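Local coordinates for 4-amino-4-deoxy-L-arabinose transferase or related glycosyltransferases of PMT family (Cupriavidus metallidurans, PDB 5EZM), which transfers 4-amino-4-deoxy-L-arabinose to lipid A as a membrane-embedded, zinc-binding glycosyltransferase of the GT-C fold, at the [(Z)-octadec-9-enyl] (2R)-2,3-bis(oxidanyl)propanoate site. Residues are numbered along the deposited sequence; one frame, centred on the assembly and turned at random.

Contact 1: the [(Z)-octadec-9-enyl] (2R)-2,3-bis(oxidanyl)propanoate site. Residues 220, 224, 307, 310-311, 325, 332, 336. With MPG ([(Z)-octadec-9-enyl] (2R)-2,3-bis(oxidanyl)propanoate), chain B.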
loop_
_atom_site.group_PDB
_atom_site.type_symbol
_atom_site.label_atom_id
_atom_site.label_comp_id
_atom_site.label_asym_id
_atom_site.label_seq_id
_atom_site.Cartn_x
_atom_site.Cartn_y
_atom_site.Cartn_z
ATOM N N VAL A 220 21.709 0.696 -15.773
ATOM C CA VAL A 220 21.587 2.091 -16.191
ATOM C C VAL A 220 22.658 2.934 -15.515
ATOM O O VAL A 220 23.369 3.712 -16.166
ATOM C CB VAL A 220 20.176 2.623 -15.885
ATOM C CG1 VAL A 220 20.066 4.086 -16.286
ATOM C CG2 VAL A 220 19.128 1.791 -16.605
ATOM N N VAL A 224 25.733 5.263 -17.224
ATOM C CA VAL A 224 25.847 6.714 -17.140
ATOM C C VAL A 224 27.196 7.113 -16.554
ATOM O O VAL A 224 27.835 8.062 -17.026
ATOM C CB VAL A 224 24.675 7.289 -16.325
ATOM C CG1 VAL A 224 24.771 8.804 -16.242
ATOM C CG2 VAL A 224 23.347 6.868 -16.939
ATOM N N TRP A 307 16.824 17.395 -9.332
ATOM C CA TRP A 307 17.703 17.112 -10.461
ATOM C C TRP A 307 19.105 17.657 -10.207
ATOM O O TRP A 307 20.099 16.924 -10.292
ATOM C CB TRP A 307 17.105 17.703 -11.738
ATOM C CG TRP A 307 17.966 17.540 -12.955
ATOM C CD1 TRP A 307 18.832 18.458 -13.474
ATOM C CD2 TRP A 307 18.039 16.392 -13.808
ATOM N NE1 TRP A 307 19.441 17.951 -14.597
ATOM C CE2 TRP A 307 18.971 16.685 -14.823
ATOM C CE3 TRP A 307 17.409 15.143 -13.812
ATOM C CZ2 TRP A 307 19.289 15.777 -15.831
ATOM C CZ3 TRP A 307 17.724 14.244 -14.815
ATOM C CH2 TRP A 307 18.657 14.565 -15.810
ATOM N N MET A 310 21.475 15.387 -8.188
ATOM C CA MET A 310 22.174 14.201 -8.673
ATOM C C MET A 310 23.217 14.516 -9.737
ATOM O O MET A 310 24.306 13.935 -9.718
ATOM C CB MET A 310 21.174 13.175 -9.221
ATOM C CG MET A 310 20.134 13.750 -10.164
ATOM S SD MET A 310 19.063 12.500 -10.901
ATOM C CE MET A 310 20.176 11.739 -12.073
ATOM N N ARG A 311 22.913 15.430 -10.662
ATOM C CA ARG A 311 23.893 15.858 -11.652
ATOM C C ARG A 311 25.085 16.572 -11.028
ATOM O O ARG A 311 26.114 16.724 -11.696
ATOM C CB ARG A 311 23.226 16.767 -12.687
ATOM N N LEU A 325 23.200 10.446 -7.536
ATOM C CA LEU A 325 22.950 9.944 -8.884
ATOM C C LEU A 325 22.297 8.568 -8.846
ATOM O O LEU A 325 21.444 8.254 -9.684
ATOM C CB LEU A 325 24.257 9.901 -9.676
ATOM C CG LEU A 325 24.225 9.265 -11.068
ATOM C CD1 LEU A 325 23.316 10.040 -12.006
ATOM C CD2 LEU A 325 25.631 9.170 -11.644
ATOM N N ILE A 332 14.005 7.682 -11.555
ATOM C CA ILE A 332 13.703 7.896 -12.968
ATOM C C ILE A 332 13.529 6.562 -13.686
ATOM O O ILE A 332 12.568 6.367 -14.441
ATOM C CB ILE A 332 14.796 8.752 -13.631
ATOM C CG1 ILE A 332 14.849 10.143 -12.996
ATOM C CG2 ILE A 332 14.547 8.864 -15.129
ATOM C CD1 ILE A 332 16.058 10.961 -13.416
ATOM N N VAL A 336 10.048 5.349 -15.449
ATOM C CA VAL A 336 9.849 5.080 -16.869
ATOM C C VAL A 336 9.559 3.605 -17.103
ATOM O O VAL A 336 8.915 3.247 -18.097
ATOM C CB VAL A 336 11.059 5.553 -17.698
ATOM C CG1 VAL A 336 11.354 7.014 -17.416
ATOM C CG2 VAL A 336 12.274 4.684 -17.431
HETATM C C2 MPG B . 15.375 4.022 -19.279
HETATM C C3 MPG B . 16.058 4.653 -18.072
HETATM C C4 MPG B . 16.469 6.095 -18.334
HETATM C C5 MPG B . 17.393 6.648 -17.236
HETATM C C6 MPG B . 17.808 8.111 -17.470
HETATM C C7 MPG B . 18.792 8.599 -16.389
HETATM C C8 MPG B . 19.299 10.042 -16.624
HETATM C C9 MPG B . 20.546 10.365 -15.762
HETATM C C10 MPG B . 21.033 11.832 -15.925
HETATM C C11 MPG B . 22.468 12.046 -15.394
HETATM C C12 MPG B . 22.736 13.531 -14.967
HETATM C C1 MPG B . 14.933 2.579 -19.018
#
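A modelled run of twelve carbons of MPG, C1 to C12, lies extended in a greasy groove on the membrane-embedded part of ArnT. The modelled part of MPG is all carbon, so the contact seen is apolar; the glycerate head is not modelled. MPG is a monoolein-type lipid and probably comes from crystallisation. The tip of the Trp307 indole touches the chain, Trp307 CH2 of the six-membered ring lying 3.6 Å from MPG C10. The methyl Met310 CE meets the same stretch end-on, 3.9 Å from MPG C10. At the far end Val336 CG2 is 3.7 Å from MPG C2 and also meets C1. Between these ends Ile332 CG2 lies 4.1 Å from MPG C6. Across the chain, Val220 CG1 sits 3.8 Å from MPG C5, and Val224 CG1 faces C11. Leu325 CD1 reaches C11 between the two walls.

The torsions set these branches. Val220 and Val224, one helical turn apart, both hold CG1 anti to the backbone N, so the same branch projects from each. Trp307 has CG anti to its backbone N, chi1 177°, which carries the long indole out to the lipid. Met310 takes the crowded first position, chi1 48°, and bends at chi3, -73°, to turn its methyl toward the chain. Arg311 is modelled only to CB and adds a minor contact with C12.

The groove runs between helix 209-224 and helix 303-310, with helix 323-339 lining it along its length, from Leu325 to Val336.

Contact 2: the [(Z)-octadec-9-enyl] (2R)-2,3-bis(oxidanyl)propanoate site. Residues 33, 37, 40, 419, 423, 426, 441, 444-445. With MPG ([(Z)-octadec-9-enyl] (2R)-2,3-bis(oxidanyl)propanoate), chain C; MPG ([(Z)-octadec-9-enyl] (2R)-2,3-bis(oxidanyl)propanoate), chain D; MPG ([(Z)-octadec-9-enyl] (2R)-2,3-bis(oxidanyl)propanoate), chain E; MPG ([(Z)-octadec-9-enyl] (2R)-2,3-bis(oxidanyl)propanoate), chain F.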
loop_
_atom_site.group_PDB
_atom_site.type_symbol
_atom_site.label_atom_id
_atom_site.label_comp_id
_atom_site.label_asym_id
_atom_site.label_seq_id
_atom_site.Cartn_x
_atom_site.Cartn_y
_atom_site.Cartn_z
ATOM N N TRP A 33 12.564 19.043 21.626
ATOM C CA TRP A 33 11.662 19.232 20.496
ATOM C C TRP A 33 11.612 17.985 19.624
ATOM O O TRP A 33 10.526 17.483 19.308
ATOM C CB TRP A 33 12.089 20.447 19.669
ATOM C CG TRP A 33 11.900 21.752 20.377
ATOM C CD1 TRP A 33 12.878 22.606 20.800
ATOM C CD2 TRP A 33 10.655 22.349 20.757
ATOM N NE1 TRP A 33 12.318 23.699 21.415
ATOM C CE2 TRP A 33 10.955 23.565 21.403
ATOM C CE3 TRP A 33 9.315 21.975 20.612
ATOM C CZ2 TRP A 33 9.964 24.409 21.903
ATOM C CZ3 TRP A 33 8.332 22.813 21.109
ATOM C CH2 TRP A 33 8.663 24.016 21.747
ATOM N N PHE A 37 8.531 16.004 18.642
ATOM C CA PHE A 37 8.117 15.859 17.250
ATOM C C PHE A 37 7.869 14.397 16.902
ATOM O O PHE A 37 6.735 13.994 16.609
ATOM C CB PHE A 37 9.191 16.464 16.340
ATOM C CG PHE A 37 8.827 16.478 14.881
ATOM C CD1 PHE A 37 8.233 17.594 14.315
ATOM C CD2 PHE A 37 9.097 15.385 14.069
ATOM C CE1 PHE A 37 7.905 17.615 12.974
ATOM C CE2 PHE A 37 8.769 15.399 12.731
ATOM C CZ PHE A 37 8.171 16.515 12.181
ATOM N N VAL A 40 4.929 12.893 18.690
ATOM C CA VAL A 40 3.659 13.306 18.103
ATOM C C VAL A 40 3.446 12.617 16.766
ATOM O O VAL A 40 2.313 12.269 16.410
ATOM C CB VAL A 40 3.602 14.838 17.968
ATOM C CG1 VAL A 40 2.308 15.266 17.294
ATOM C CG2 VAL A 40 3.735 15.490 19.335
ATOM N N VAL A 419 -5.566 22.654 8.028
ATOM C CA VAL A 419 -4.431 22.343 8.894
ATOM C C VAL A 419 -3.125 22.450 8.114
ATOM O O VAL A 419 -2.092 22.845 8.675
ATOM C CB VAL A 419 -4.603 20.964 9.572
ATOM C CG1 VAL A 419 -4.872 19.885 8.566
ATOM C CG2 VAL A 419 -3.376 20.603 10.399
ATOM N N GLY A 423 -0.067 24.815 9.455
ATOM C CA GLY A 423 1.328 24.405 9.500
ATOM C C GLY A 423 2.233 25.301 8.674
ATOM O O GLY A 423 3.348 25.624 9.090
ATOM N N VAL A 426 2.627 28.706 10.728
ATOM C CA VAL A 426 3.538 28.621 11.865
ATOM C C VAL A 426 4.959 28.316 11.397
ATOM O O VAL A 426 5.932 28.756 12.023
ATOM C CB VAL A 426 3.026 27.594 12.896
ATOM C CG1 VAL A 426 2.671 26.294 12.229
ATOM C CG2 VAL A 426 4.056 27.364 13.988
ATOM N N VAL A 441 8.243 21.910 11.038
ATOM C CA VAL A 441 6.862 22.273 11.345
ATOM C C VAL A 441 5.989 22.169 10.100
ATOM O O VAL A 441 4.855 21.678 10.156
ATOM C CB VAL A 441 6.814 23.686 11.955
ATOM C CG1 VAL A 441 5.384 24.115 12.173
ATOM C CG2 VAL A 441 7.591 23.722 13.263
ATOM N N MET A 444 5.309 18.543 9.358
ATOM C CA MET A 444 4.334 18.035 10.321
ATOM C C MET A 444 2.923 18.490 9.964
ATOM O O MET A 444 1.968 17.702 10.035
ATOM C CB MET A 444 4.704 18.487 11.732
ATOM C CG MET A 444 3.651 18.174 12.781
ATOM S SD MET A 444 3.392 16.407 13.030
ATOM C CE MET A 444 4.914 15.936 13.848
ATOM N N GLY A 445 2.772 19.755 9.567
ATOM C CA GLY A 445 1.467 20.234 9.147
ATOM C C GLY A 445 0.942 19.495 7.933
ATOM O O GLY A 445 -0.233 19.128 7.879
HETATM C C2 MPG C . 11.312 24.686 17.460
HETATM C C3 MPG C . 12.825 24.630 17.629
HETATM C C4 MPG C . 13.403 25.936 18.154
HETATM C C5 MPG C . 14.940 25.953 18.102
HETATM C C6 MPG C . 15.534 27.181 18.813
HETATM C C7 MPG C . 17.074 27.184 18.795
HETATM C C1 MPG C . 10.757 23.425 16.791
HETATM C C2 MPG D . 2.130 19.283 17.752
HETATM C C3 MPG D . 3.237 19.419 16.715
HETATM C C4 MPG D . 4.620 19.489 17.341
HETATM C C5 MPG D . 5.640 20.162 16.407
HETATM C C6 MPG D . 7.084 20.000 16.905
HETATM C C7 MPG D . 8.036 21.051 16.300
HETATM C C1 MPG D . 0.757 19.035 17.117
HETATM C C2 MPG E . 1.125 21.731 13.168
HETATM C C3 MPG E . 1.490 22.807 14.184
HETATM C C4 MPG E . 2.824 22.540 14.865
HETATM C C5 MPG E . 3.160 23.587 15.941
HETATM C C1 MPG E . -0.180 22.048 12.434
HETATM C C2 MPG F . 7.599 27.357 20.085
HETATM C C3 MPG F . 9.067 27.584 19.739
HETATM C C4 MPG F . 9.824 28.291 20.852
HETATM C C5 MPG F . 11.342 28.328 20.603
HETATM C C6 MPG F . 12.141 28.554 21.898
HETATM C C1 MPG F . 6.911 26.401 19.106
#
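Four partial MPG chains cover a patch formed by helices 31-47, 403-430 and 435-456. Only a short stretch of tail carbons is modelled in each, so the visible contact is apolar and does not show how the head groups are held. Trp33 gives the most extensive contact, burying 94 Å² against the lipids. C3 of MPG chain C lies over one indole face, 3.9 Å from the centroid of the Trp33 five-membered ring, in a CH-pi contact. At the far rim of the indole, Trp33 CH2 is 3.9 Å from C2 of MPG chain F. With CG anti to the carbonyl carbon, chi1 -68°, this one side chain serves two lipids.

Edge-on, Phe37 CD1 is 3.7 Å from C6 of MPG chain D, which lies in the ring plane. Met444 CE sits 3.5 Å above a face of the Phe37 ring, toward the rim, and helps hold it in place. The Met444 chain bends at chi2 and chi3 to get there, while its CG touches chain D. Val40 CG1 packs 4.0 Å from C2 of MPG chain D. Val441 splits its branches between two lipids: CG1 is 4.0 Å from C4 of MPG chain E, and CG2 is 4.1 Å from C7 of MPG chain D. Gly423 and Gly445 bring bare backbone close to C1 of chain E.

Such loose contacts suggest little selectivity for one lipid. The patch probably serves as lipid-facing surface that seats ArnT in the membrane.

The centres of contact 1 and contact 2, taken over their C-alpha atoms, lie about 32 Å apart in the one protein chain of the assembly. They share no residue and no helix. Contact 1 draws on helices from the middle of the sequence, whereas contact 2 joins the first modelled helix to two late ones. Both bind the same kind of lipid, but contact 1 has one tail traced over twelve carbons, contact 2 four tails traced only in part. Together they mark separate lipid-facing regions of the transmembrane part. Neither includes the zinc ligands Glu87, His268 and His270.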